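PDB 4ITL: tetraacyldisaccharide 4'-kinase from Aquifex aeolicus, which probably transfers the gamma-phosphate of ATP to the 4'-position of a tetraacyldisaccharide 1-phosphate, forming lipid IVA in lipid A biosynthesis. Local coordinates for residues Arg206-Leu211 against Leu294-Lys299; Ser53-Leu58 against Tyr102-Leu107; Gln188-Phe193 against Arg242-Asn247. All blocks are in the same frame, centred on the assembly; numbering follows the deposited sequence.

Interaction 1 (Arg206-Leu211 against Leu294-Lys299). With ACP (phosphomethylphosphonic acid adenylate ester), chain B.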
loop_
_atom_site.group_PDB
_atom_site.type_symbol
_atom_site.label_atom_id
_atom_site.label_comp_id
_atom_site.label_asym_id
_atom_site.label_seq_id
_atom_site.Cartn_x
_atom_site.Cartn_y
_atom_site.Cartn_z
ATOM N N ARG A 206 -4.266 -10.355 -7.102
ATOM C CA ARG A 206 -5.365 -10.052 -6.212
ATOM C C ARG A 206 -6.536 -10.916 -6.605
ATOM O O ARG A 206 -7.019 -10.849 -7.750
ATOM C CB ARG A 206 -5.723 -8.568 -6.279
ATOM C CG ARG A 206 -4.610 -7.684 -5.713
ATOM C CD ARG A 206 -4.922 -6.199 -5.813
ATOM N NE ARG A 206 -5.168 -5.838 -7.195
ATOM C CZ ARG A 206 -5.615 -4.652 -7.580
ATOM N NH1 ARG A 206 -5.824 -3.702 -6.688
ATOM N NH2 ARG A 206 -5.856 -4.419 -8.857
ATOM N N GLU A 207 -6.969 -11.768 -5.676
ATOM C CA GLU A 207 -8.099 -12.684 -5.960
ATOM C C GLU A 207 -9.364 -12.075 -5.346
ATOM O O GLU A 207 -9.558 -12.076 -4.124
ATOM C CB GLU A 207 -7.813 -14.057 -5.366
ATOM C CG GLU A 207 -8.853 -15.152 -5.590
ATOM C CD GLU A 207 -8.759 -16.199 -4.496
ATOM O OE1 GLU A 207 -8.466 -17.364 -4.787
ATOM O OE2 GLU A 207 -8.952 -15.846 -3.319
ATOM N N PHE A 208 -10.200 -11.511 -6.205
ATOM C CA PHE A 208 -11.388 -10.798 -5.779
ATOM C C PHE A 208 -12.466 -11.779 -5.429
ATOM O O PHE A 208 -13.077 -12.347 -6.295
ATOM C CB PHE A 208 -11.834 -9.876 -6.899
ATOM C CG PHE A 208 -10.898 -8.769 -7.104
ATOM C CD1 PHE A 208 -9.943 -8.841 -8.103
ATOM C CD2 PHE A 208 -10.881 -7.694 -6.221
ATOM C CE1 PHE A 208 -9.010 -7.832 -8.259
ATOM C CE2 PHE A 208 -9.953 -6.677 -6.368
ATOM C CZ PHE A 208 -9.012 -6.745 -7.392
ATOM N N CYS A 209 -12.687 -11.967 -4.142
ATOM C CA CYS A 209 -13.459 -13.097 -3.670
ATOM C C CYS A 209 -14.582 -12.708 -2.703
ATOM O O CYS A 209 -15.386 -13.543 -2.362
ATOM C CB CYS A 209 -12.504 -14.015 -2.920
ATOM S SG CYS A 209 -11.746 -13.146 -1.508
ATOM N N CYS A 210 -14.595 -11.467 -2.228
ATOM C CA CYS A 210 -15.396 -11.102 -1.062
ATOM C C CYS A 210 -16.080 -9.756 -1.169
ATOM O O CYS A 210 -15.645 -8.861 -1.886
ATOM C CB CYS A 210 -14.503 -11.033 0.183
ATOM S SG CYS A 210 -13.882 -12.610 0.711
ATOM N N LEU A 211 -17.143 -9.621 -0.395
ATOM C CA LEU A 211 -17.885 -8.391 -0.283
ATOM C C LEU A 211 -17.930 -8.000 1.194
ATOM O O LEU A 211 -18.189 -8.834 2.065
ATOM C CB LEU A 211 -19.303 -8.610 -0.843
ATOM C CG LEU A 211 -20.018 -7.376 -1.364
ATOM C CD1 LEU A 211 -19.201 -6.687 -2.439
ATOM C CD2 LEU A 211 -21.357 -7.757 -1.914
ATOM N N LEU A 294 -15.719 -4.107 -2.456
ATOM C CA LEU A 294 -15.092 -5.308 -2.991
ATOM C C LEU A 294 -13.763 -5.558 -2.263
ATOM O O LEU A 294 -12.926 -4.664 -2.137
ATOM C CB LEU A 294 -14.836 -5.109 -4.475
ATOM C CG LEU A 294 -14.263 -6.281 -5.262
ATOM C CD1 LEU A 294 -15.282 -7.425 -5.409
ATOM C CD2 LEU A 294 -13.839 -5.787 -6.628
ATOM N N ASN A 295 -13.587 -6.772 -1.755
ATOM C CA ASN A 295 -12.351 -7.148 -1.080
ATOM C C ASN A 295 -11.739 -8.349 -1.787
ATOM O O ASN A 295 -12.400 -9.062 -2.565
ATOM C CB ASN A 295 -12.633 -7.494 0.372
ATOM C CG ASN A 295 -11.425 -7.398 1.244
ATOM O OD1 ASN A 295 -10.426 -6.710 0.929
ATOM N ND2 ASN A 295 -11.511 -8.054 2.391
ATOM N N PHE A 296 -10.472 -8.571 -1.512
ATOM C CA PHE A 296 -9.701 -9.579 -2.215
ATOM C C PHE A 296 -8.662 -10.203 -1.302
ATOM O O PHE A 296 -8.276 -9.608 -0.294
ATOM C CB PHE A 296 -8.978 -8.945 -3.414
ATOM C CG PHE A 296 -8.153 -7.731 -3.056
ATOM C CD1 PHE A 296 -6.784 -7.844 -2.797
ATOM C CD2 PHE A 296 -8.737 -6.475 -2.982
ATOM C CE1 PHE A 296 -6.021 -6.714 -2.451
ATOM C CE2 PHE A 296 -7.981 -5.354 -2.640
ATOM C CZ PHE A 296 -6.620 -5.478 -2.372
ATOM N N LYS A 297 -8.163 -11.370 -1.699
ATOM C CA LYS A 297 -6.962 -11.949 -1.095
ATOM C C LYS A 297 -5.765 -11.691 -1.989
ATOM O O LYS A 297 -5.901 -11.511 -3.190
ATOM C CB LYS A 297 -7.099 -13.468 -0.947
ATOM C CG LYS A 297 -8.182 -13.936 -0.017
ATOM C CD LYS A 297 -8.508 -15.365 -0.316
ATOM C CE LYS A 297 -9.592 -15.821 0.606
ATOM N NZ LYS A 297 -10.089 -17.173 0.266
ATOM N N VAL A 298 -4.589 -11.693 -1.377
ATOM C CA VAL A 298 -3.337 -11.436 -2.079
ATOM C C VAL A 298 -2.626 -12.791 -2.168
ATOM O O VAL A 298 -2.453 -13.513 -1.178
ATOM C CB VAL A 298 -2.460 -10.390 -1.353
ATOM C CG1 VAL A 298 -1.068 -10.300 -2.019
ATOM C CG2 VAL A 298 -3.157 -9.025 -1.362
ATOM N N LYS A 299 -2.232 -13.144 -3.350
ATOM C CA LYS A 299 -1.514 -14.360 -3.532
ATOM C C LYS A 299 -0.208 -14.147 -4.282
ATOM O O LYS A 299 -0.168 -13.405 -5.220
ATOM C CB LYS A 299 -2.392 -15.349 -4.257
ATOM C CG LYS A 299 -3.725 -15.561 -3.601
ATOM C CD LYS A 299 -4.448 -16.702 -4.213
ATOM C CE LYS A 299 -3.965 -17.986 -3.598
ATOM N NZ LYS A 299 -4.995 -19.017 -3.707
HETATM P PG ACP B . -0.411 4.359 -2.571
HETATM O O1G ACP B . -0.472 5.433 -1.502
HETATM O O2G ACP B . 0.914 4.356 -3.362
HETATM O O3G ACP B . -1.570 4.636 -3.580
HETATM P PB ACP B . -1.123 1.422 -2.784
HETATM O O1B ACP B . -1.227 0.219 -1.869
HETATM O O2B ACP B . 0.062 1.149 -3.710
HETATM C C3B ACP B . -0.676 2.782 -1.656
HETATM P PA ACP B . -3.450 0.721 -4.190
HETATM O O1A ACP B . -3.064 -0.438 -5.084
HETATM O O2A ACP B . -4.378 1.697 -4.819
HETATM O O3A ACP B . -2.250 1.738 -3.830
HETATM O "O5'" ACP B . -4.120 0.111 -2.875
HETATM C "C5'" ACP B . -4.756 1.000 -1.972
HETATM C "C4'" ACP B . -5.965 0.342 -1.316
HETATM O "O4'" ACP B . -7.072 0.702 -2.145
HETATM C "C3'" ACP B . -5.987 -1.148 -1.253
HETATM O "O3'" ACP B . -5.409 -1.679 -0.141
HETATM C "C2'" ACP B . -7.453 -1.432 -1.295
HETATM O "O2'" ACP B . -8.143 -1.265 -0.096
HETATM C "C1'" ACP B . -7.905 -0.408 -2.263
HETATM N N9 ACP B . -7.950 -0.860 -3.651
HETATM C C8 ACP B . -7.181 -0.448 -4.688
HETATM N N7 ACP B . -7.566 -1.102 -5.807
HETATM C C5 ACP B . -8.597 -1.904 -5.502
HETATM C C6 ACP B . -9.390 -2.796 -6.223
HETATM N N6 ACP B . -9.160 -2.997 -7.633
HETATM N N1 ACP B . -10.351 -3.485 -5.596
HETATM C C2 ACP B . -10.577 -3.344 -4.266
HETATM N N3 ACP B . -9.842 -2.489 -3.522
HETATM C C4 ACP B . -8.851 -1.775 -4.118
#

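Interaction 2 (Ser53-Leu58 against Tyr102-Leu107). With ACP (phosphomethylphosphonic acid adenylate ester), chain B.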
loop_
_atom_site.group_PDB
_atom_site.type_symbol
_atom_site.label_atom_id
_atom_site.label_comp_id
_atom_site.label_asym_id
_atom_site.label_seq_id
_atom_site.Cartn_x
_atom_site.Cartn_y
_atom_site.Cartn_z
ATOM N N SER A 53 -1.579 -3.668 0.028
ATOM C CA SER A 53 -1.956 -5.055 -0.054
ATOM C C SER A 53 -0.820 -6.012 0.193
ATOM O O SER A 53 -0.979 -7.045 0.872
ATOM C CB SER A 53 -2.499 -5.288 -1.455
ATOM O OG SER A 53 -3.593 -4.411 -1.658
ATOM N N PHE A 54 0.338 -5.684 -0.364
ATOM C CA PHE A 54 1.518 -6.505 -0.168
ATOM C C PHE A 54 1.993 -6.422 1.287
ATOM O O PHE A 54 2.308 -7.435 1.891
ATOM C CB PHE A 54 2.661 -6.157 -1.112
ATOM C CG PHE A 54 3.786 -7.123 -1.011
ATOM C CD1 PHE A 54 3.682 -8.381 -1.588
ATOM C CD2 PHE A 54 4.927 -6.810 -0.282
ATOM C CE1 PHE A 54 4.693 -9.290 -1.449
ATOM C CE2 PHE A 54 5.919 -7.717 -0.138
ATOM C CZ PHE A 54 5.821 -8.949 -0.731
ATOM N N VAL A 55 1.934 -5.241 1.870
ATOM C CA VAL A 55 2.242 -5.081 3.298
ATOM C C VAL A 55 1.359 -5.975 4.153
ATOM O O VAL A 55 1.841 -6.689 5.071
ATOM C CB VAL A 55 2.154 -3.597 3.723
ATOM C CG1 VAL A 55 2.125 -3.452 5.288
ATOM C CG2 VAL A 55 3.326 -2.801 3.097
ATOM N N MET A 56 0.067 -5.988 3.857
ATOM C CA MET A 56 -0.840 -6.839 4.637
ATOM C C MET A 56 -0.500 -8.335 4.472
ATOM O O MET A 56 -0.575 -9.142 5.424
ATOM C CB MET A 56 -2.299 -6.559 4.248
ATOM C CG MET A 56 -2.754 -5.148 4.613
ATOM S SD MET A 56 -4.387 -4.805 3.932
ATOM C CE MET A 56 -4.649 -3.094 4.313
ATOM N N TYR A 57 -0.134 -8.709 3.261
ATOM C CA TYR A 57 0.262 -10.075 2.987
ATOM C C TYR A 57 1.492 -10.433 3.808
ATOM O O TYR A 57 1.520 -11.439 4.508
ATOM C CB TYR A 57 0.516 -10.220 1.486
ATOM C CG TYR A 57 1.141 -11.518 1.092
ATOM C CD1 TYR A 57 0.363 -12.639 0.849
ATOM C CD2 TYR A 57 2.524 -11.621 0.960
ATOM C CE1 TYR A 57 0.951 -13.843 0.480
ATOM C CE2 TYR A 57 3.120 -12.796 0.622
ATOM C CZ TYR A 57 2.334 -13.906 0.373
ATOM O OH TYR A 57 2.964 -15.060 0.026
ATOM N N LEU A 58 2.492 -9.570 3.760
ATOM C CA LEU A 58 3.702 -9.740 4.530
ATOM C C LEU A 58 3.389 -9.859 6.019
ATOM O O LEU A 58 3.860 -10.781 6.712
ATOM C CB LEU A 58 4.610 -8.536 4.255
ATOM C CG LEU A 58 6.074 -8.719 4.149
ATOM C CD1 LEU A 58 6.399 -9.904 3.227
ATOM C CD2 LEU A 58 6.611 -7.372 3.621
ATOM N N TYR A 102 -4.622 3.882 8.767
ATOM C CA TYR A 102 -5.836 3.447 9.461
ATOM C C TYR A 102 -6.365 2.122 8.826
ATOM O O TYR A 102 -6.775 1.207 9.538
ATOM C CB TYR A 102 -6.885 4.544 9.416
ATOM C CG TYR A 102 -8.162 4.231 10.157
ATOM C CD1 TYR A 102 -9.193 3.557 9.509
ATOM C CD2 TYR A 102 -8.346 4.596 11.479
ATOM C CE1 TYR A 102 -10.357 3.234 10.151
ATOM C CE2 TYR A 102 -9.537 4.289 12.146
ATOM C CZ TYR A 102 -10.542 3.607 11.462
ATOM O OH TYR A 102 -11.752 3.255 12.040
ATOM N N LEU A 103 -6.308 2.022 7.498
ATOM C CA LEU A 103 -6.846 0.861 6.772
ATOM C C LEU A 103 -6.027 -0.387 7.140
ATOM O O LEU A 103 -6.567 -1.461 7.488
ATOM C CB LEU A 103 -6.782 1.123 5.274
ATOM C CG LEU A 103 -7.016 -0.091 4.344
ATOM C CD1 LEU A 103 -8.474 -0.431 4.319
ATOM C CD2 LEU A 103 -6.489 0.167 2.922
ATOM N N MET A 104 -4.724 -0.216 7.149
ATOM C CA MET A 104 -3.833 -1.299 7.564
ATOM C C MET A 104 -4.059 -1.718 9.028
ATOM O O MET A 104 -4.204 -2.906 9.328
ATOM C CB MET A 104 -2.386 -0.934 7.270
ATOM C CG MET A 104 -2.109 -0.925 5.748
ATOM S SD MET A 104 -0.378 -0.720 5.347
ATOM C CE MET A 104 -0.060 0.972 5.856
ATOM N N ALA A 105 -4.167 -0.738 9.918
ATOM C CA ALA A 105 -4.430 -1.020 11.312
ATOM C C ALA A 105 -5.735 -1.773 11.425
ATOM O O ALA A 105 -5.817 -2.782 12.127
ATOM C CB ALA A 105 -4.494 0.292 12.124
ATOM N N LYS A 106 -6.749 -1.308 10.710
ATOM C CA LYS A 106 -8.070 -1.909 10.813
ATOM C C LYS A 106 -8.165 -3.335 10.264
ATOM O O LYS A 106 -8.934 -4.142 10.759
ATOM C CB LYS A 106 -9.114 -1.083 10.088
ATOM C CG LYS A 106 -10.484 -1.598 10.367
ATOM C CD LYS A 106 -11.505 -0.543 10.160
ATOM C CE LYS A 106 -12.859 -1.071 10.448
ATOM N NZ LYS A 106 -13.160 -0.911 11.885
ATOM N N LEU A 107 -7.413 -3.623 9.215
ATOM C CA LEU A 107 -7.491 -4.938 8.589
ATOM C C LEU A 107 -6.455 -5.888 9.201
ATOM O O LEU A 107 -6.494 -7.083 8.939
ATOM C CB LEU A 107 -7.325 -4.810 7.063
ATOM C CG LEU A 107 -8.536 -4.090 6.429
ATOM C CD1 LEU A 107 -8.456 -3.999 4.917
ATOM C CD2 LEU A 107 -9.799 -4.776 6.816
HETATM P PG ACP B . -0.411 4.359 -2.571
HETATM O O1G ACP B . -0.472 5.433 -1.502
HETATM O O2G ACP B . 0.914 4.356 -3.362
HETATM O O3G ACP B . -1.570 4.636 -3.580
HETATM P PB ACP B . -1.123 1.422 -2.784
HETATM O O1B ACP B . -1.227 0.219 -1.869
HETATM O O2B ACP B . 0.062 1.149 -3.710
HETATM C C3B ACP B . -0.676 2.782 -1.656
HETATM P PA ACP B . -3.450 0.721 -4.190
HETATM O O1A ACP B . -3.064 -0.438 -5.084
HETATM O O2A ACP B . -4.378 1.697 -4.819
HETATM O O3A ACP B . -2.250 1.738 -3.830
HETATM O "O5'" ACP B . -4.120 0.111 -2.875
HETATM C "C5'" ACP B . -4.756 1.000 -1.972
HETATM C "C4'" ACP B . -5.965 0.342 -1.316
HETATM O "O4'" ACP B . -7.072 0.702 -2.145
HETATM C "C3'" ACP B . -5.987 -1.148 -1.253
HETATM O "O3'" ACP B . -5.409 -1.679 -0.141
HETATM C "C2'" ACP B . -7.453 -1.432 -1.295
HETATM O "O2'" ACP B . -8.143 -1.265 -0.096
HETATM C "C1'" ACP B . -7.905 -0.408 -2.263
HETATM N N9 ACP B . -7.950 -0.860 -3.651
HETATM C C8 ACP B . -7.181 -0.448 -4.688
HETATM N N7 ACP B . -7.566 -1.102 -5.807
HETATM C C5 ACP B . -8.597 -1.904 -5.502
HETATM C C6 ACP B . -9.390 -2.796 -6.223
HETATM N N6 ACP B . -9.160 -2.997 -7.633
HETATM N N1 ACP B . -10.351 -3.485 -5.596
HETATM C C2 ACP B . -10.577 -3.344 -4.266
HETATM N N3 ACP B . -9.842 -2.489 -3.522
HETATM C C4 ACP B . -8.851 -1.775 -4.118
#

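Interaction 3 (Gln188-Phe193 against Arg242-Asn247)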
loop_
_atom_site.group_PDB
_atom_site.type_symbol
_atom_site.label_atom_id
_atom_site.label_comp_id
_atom_site.label_asym_id
_atom_site.label_seq_id
_atom_site.Cartn_x
_atom_site.Cartn_y
_atom_site.Cartn_z
ATOM N N GLN A 188 -1.182 -8.444 -11.522
ATOM C CA GLN A 188 -1.153 -9.470 -12.580
ATOM C C GLN A 188 -2.561 -9.871 -13.057
ATOM O O GLN A 188 -2.711 -10.287 -14.207
ATOM C CB GLN A 188 -0.406 -10.730 -12.104
ATOM C CG GLN A 188 1.109 -10.533 -11.865
ATOM C CD GLN A 188 1.860 -10.277 -13.168
ATOM O OE1 GLN A 188 1.480 -10.792 -14.196
ATOM N NE2 GLN A 188 2.888 -9.439 -13.129
ATOM N N GLU A 189 -3.578 -9.752 -12.186
ATOM C CA GLU A 189 -4.955 -10.133 -12.545
ATOM C C GLU A 189 -5.612 -9.117 -13.495
ATOM O O GLU A 189 -6.599 -9.413 -14.105
ATOM C CB GLU A 189 -5.827 -10.344 -11.284
ATOM C CG GLU A 189 -6.169 -9.086 -10.448
ATOM C CD GLU A 189 -4.939 -8.314 -9.867
ATOM O OE1 GLU A 189 -3.897 -8.921 -9.497
ATOM O OE2 GLU A 189 -5.020 -7.080 -9.770
ATOM N N VAL A 190 -5.030 -7.936 -13.646
ATOM C CA VAL A 190 -5.595 -6.899 -14.530
ATOM C C VAL A 190 -4.655 -6.489 -15.678
ATOM O O VAL A 190 -5.113 -6.193 -16.771
ATOM C CB VAL A 190 -5.893 -5.605 -13.735
ATOM C CG1 VAL A 190 -6.910 -4.752 -14.471
ATOM C CG2 VAL A 190 -6.404 -5.935 -12.367
ATOM N N GLU A 191 -3.346 -6.401 -15.403
ATOM C CA GLU A 191 -2.365 -6.110 -16.449
ATOM C C GLU A 191 -1.233 -7.081 -16.282
ATOM O O GLU A 191 -0.177 -6.733 -15.724
ATOM C CB GLU A 191 -1.831 -4.685 -16.320
ATOM C CG GLU A 191 -2.901 -3.616 -16.308
ATOM C CD GLU A 191 -3.396 -3.250 -17.697
ATOM O OE1 GLU A 191 -2.698 -3.558 -18.691
ATOM O OE2 GLU A 191 -4.494 -2.645 -17.786
ATOM N N PRO A 192 -1.452 -8.326 -16.708
ATOM C CA PRO A 192 -0.372 -9.307 -16.518
ATOM C C PRO A 192 0.898 -8.916 -17.282
ATOM O O PRO A 192 0.772 -8.300 -18.321
ATOM C CB PRO A 192 -0.963 -10.586 -17.106
ATOM C CG PRO A 192 -1.930 -10.090 -18.164
ATOM C CD PRO A 192 -2.471 -8.777 -17.674
ATOM N N PHE A 193 2.089 -9.243 -16.767
ATOM C CA PHE A 193 3.344 -8.984 -17.497
ATOM C C PHE A 193 4.513 -9.784 -16.906
ATOM O O PHE A 193 4.444 -10.302 -15.772
ATOM C CB PHE A 193 3.681 -7.480 -17.548
ATOM C CG PHE A 193 4.232 -6.919 -16.229
ATOM C CD1 PHE A 193 5.591 -6.569 -16.103
ATOM C CD2 PHE A 193 3.404 -6.755 -15.128
ATOM C CE1 PHE A 193 6.100 -6.060 -14.886
ATOM C CE2 PHE A 193 3.911 -6.253 -13.917
ATOM C CZ PHE A 193 5.245 -5.908 -13.805
ATOM N N ARG A 242 -12.181 0.204 -11.793
ATOM C CA ARG A 242 -13.280 0.047 -12.723
ATOM C C ARG A 242 -13.038 -1.074 -13.743
ATOM O O ARG A 242 -13.973 -1.717 -14.155
ATOM C CB ARG A 242 -13.740 1.380 -13.362
ATOM C CG ARG A 242 -14.913 1.348 -14.347
ATOM C CD ARG A 242 -15.271 2.779 -14.885
ATOM N NE ARG A 242 -16.400 2.747 -15.834
ATOM C CZ ARG A 242 -16.318 2.521 -17.150
ATOM N NH1 ARG A 242 -15.158 2.281 -17.739
ATOM N NH2 ARG A 242 -17.420 2.524 -17.879
ATOM N N LYS A 243 -11.784 -1.364 -14.072
ATOM C CA LYS A 243 -11.463 -2.487 -14.972
ATOM C C LYS A 243 -11.710 -3.827 -14.268
ATOM O O LYS A 243 -12.278 -4.757 -14.848
ATOM C CB LYS A 243 -9.998 -2.385 -15.459
ATOM C CG LYS A 243 -9.614 -3.217 -16.681
ATOM C CD LYS A 243 -8.222 -2.813 -17.177
ATOM C CE LYS A 243 -7.805 -3.544 -18.444
ATOM N NZ LYS A 243 -7.758 -5.017 -18.268
ATOM N N VAL A 244 -11.290 -3.920 -13.006
ATOM C CA VAL A 244 -11.567 -5.116 -12.197
ATOM C C VAL A 244 -13.090 -5.420 -12.172
ATOM O O VAL A 244 -13.513 -6.558 -12.381
ATOM C CB VAL A 244 -10.979 -4.974 -10.766
ATOM C CG1 VAL A 244 -11.585 -5.996 -9.762
ATOM C CG2 VAL A 244 -9.424 -5.070 -10.788
ATOM N N LEU A 245 -13.907 -4.395 -11.953
ATOM C CA LEU A 245 -15.356 -4.573 -11.868
ATOM C C LEU A 245 -15.912 -5.145 -13.173
ATOM O O LEU A 245 -16.797 -6.015 -13.166
ATOM C CB LEU A 245 -16.038 -3.244 -11.550
ATOM C CG LEU A 245 -15.785 -2.687 -10.127
ATOM C CD1 LEU A 245 -16.451 -1.316 -9.908
ATOM C CD2 LEU A 245 -16.314 -3.682 -9.100
ATOM N N LYS A 246 -15.383 -4.668 -14.290
ATOM C CA LYS A 246 -15.824 -5.181 -15.581
ATOM C C LYS A 246 -15.382 -6.618 -15.783
ATOM O O LYS A 246 -16.157 -7.448 -16.245
ATOM C CB LYS A 246 -15.284 -4.387 -16.743
ATOM C CG LYS A 246 -15.921 -4.833 -18.021
ATOM C CD LYS A 246 -15.455 -3.990 -19.128
ATOM C CE LYS A 246 -16.033 -4.450 -20.436
ATOM N NZ LYS A 246 -15.588 -3.469 -21.436
ATOM N N ASN A 247 -14.127 -6.920 -15.467
ATOM C CA ASN A 247 -13.646 -8.288 -15.645
ATOM C C ASN A 247 -14.438 -9.265 -14.775
ATOM O O ASN A 247 -14.611 -10.408 -15.144
ATOM C CB ASN A 247 -12.140 -8.383 -15.343
ATOM C CG ASN A 247 -11.278 -7.640 -16.369
ATOM O OD1 ASN A 247 -11.748 -7.271 -17.440
ATOM N ND2 ASN A 247 -10.007 -7.415 -16.028
#

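Interaction 1 (Arg206-Leu211 against Leu294-Lys299)
The ring of F296 carries R206 CD over one face, a CH-pi contact 3.6 Å from F296 CE1, and meets N3 of the ACP adenine at its edge. F208 leans obliquely against F296, the ring planes 57° apart, and brings its own edge to the base, with F208 CE2 3.3 Å from ACP N1. The R206 guanidinium has adenine N7 at its edge and F208 CZ near the rim of one face; E189 and Q240 hold its nitrogens. These groups share one face of the two-stranded antiparallel linker between the lobes of LpxK kinases, interrupted here by a classic beta bulge. With chi1 at 53°, F296 CG sits between its backbone N and carbonyl carbon, which turns one ring face to the R206 methylenes and the ring edge to the adenine. Were this phenylalanine an alanine, the edge of the adenine would probably lose its neighbour and the R206 methylenes the ring face they lie on. On the other face E207 runs alongside K297, and its carboxylate makes long salt bridges to K297 and to K299. In the backbone of the same pair, E207 N donates to K297 O at 2.7 Å, nearly straight at 169°. At the bulge, N295 O accepts C210 N at 3.3 Å and, weakly, C209 N.

Interaction 2 (Ser53-Leu58 against Tyr102-Leu107)
V55 and M56 face L103, M104 and L107 across two helical segments whose axes run in broadly the same direction, 31° apart and 10.7 Å from each other at closest approach. The nearest alpha carbons, M56 CA and M104 CA, are still 6.9 Å apart. The first segment belongs to helix 51-61, whose first residues, K51 and T52, end the predicted ATP-binding run S45 to T52. It is the P-loop helix of this P-loop NTPase family, and K51 and T52 do hydrogen-bond to the bound ACP. The spacing is bridged mainly by two methionines, and the contact is apolar throughout, with no hydrogen bond crossing it. M56 CG lies anti to the carbonyl carbon (chi1 -65°), and beyond it the chain is extended, which carries the terminal methyl to the far helix. There M56 CE settles among three residues, 3.6 Å from M104 CG, 3.8 Å from L103 CG and 4.0 Å from L107 CD1. M104 answers with a different shape. Its chain bends at the last torsion (chi3 -69°), and the M104 side chain crosses that of V55 at about a right angle, with M104 SD 3.7 Å from V55 CG1. Two successive residues of the P-loop helix thus touch M104 at different points along its chain, M56 at CG and V55 at the sulfur. Around the interface V55 also packs on V41 of strand 38-43, M104 on D138 and M56 on L108. The nucleotide lies beside the beginning of both segments: L103 CD2 comes within 3.7 Å of ACP O2', and S53 OG stands 3.6 Å from ACP O3'.

Interaction 3 (Gln188-Phe193 against Arg242-Asn247)
V190 and V244 make the tight part of this contact, crossing at about a right angle with V190 CG2 3.5 Å from V244 CG2. Both residues are buried, and their alpha carbons are the nearest pair between the two segments. The other branch of V190 serves a different neighbour. CG1, anti to the backbone N (chi1 -159°), faces K243; the two side chains pass in opposite directions, with V190 CG1 3.6 Å from K243 CD. The lysine therefore covers the valine with its methylenes before its amine reaches the backbone. A bend at the last torsion (chi4 -60°) turns the tip, and K243 NZ donates to V190 O at 3.3 Å, tilted only a little from the carbonyl plane. Two pieces of the fold meet here. Residues 188-193 are part of the loop between strands 182-185 and 201-212, on the P-loop lobe, whereas helix 238-247 belongs to the second alpha/beta lobe, so the contact joins the two lobes beside the bound ACP, probably across the mouth of their cleft. V244 itself touches the nucleotide and packs on F208 and L294. The segment 188-193 has no regular secondary structure, but one side-chain amide joins its two ends: Q188 OE1 accepts F193 N at 3.1 Å, and Q188 NE2 donates to F193 O at 3.2 Å. Toward solvent the fit slackens. E191 crosses K243 at about a right angle, and its carboxylate meets the chain rather than the charge, with E191 OE2 3.5 Å from K243 CE. The opposite charges are somewhat farther apart, beyond a salt bridge, and any attraction between them is probably modest. N247, an exposed residue, is looser still, its ND2 4.4 Å from V190 CG1.

Overall arrangement
Interaction 1 sits between the other two, its centre about 13 Å from that of interaction 2 and about 12 Å from that of interaction 3. Interactions 2 and 3 do not touch, their nearest atoms being about 9 Å apart. The linker joins them through the residues that border the nucleotide. On one side F296 CZ packs 3.3 Å from S53 OG of the P-loop helix. On the other, R206 NE forms a 2.9 Å salt bridge with E189 OE2, and F208 CE1 lies 3.5 Å from V244 CG1. All three contacts therefore border one nucleotide site, interaction 1 at the adenine and interaction 2 at the ribose.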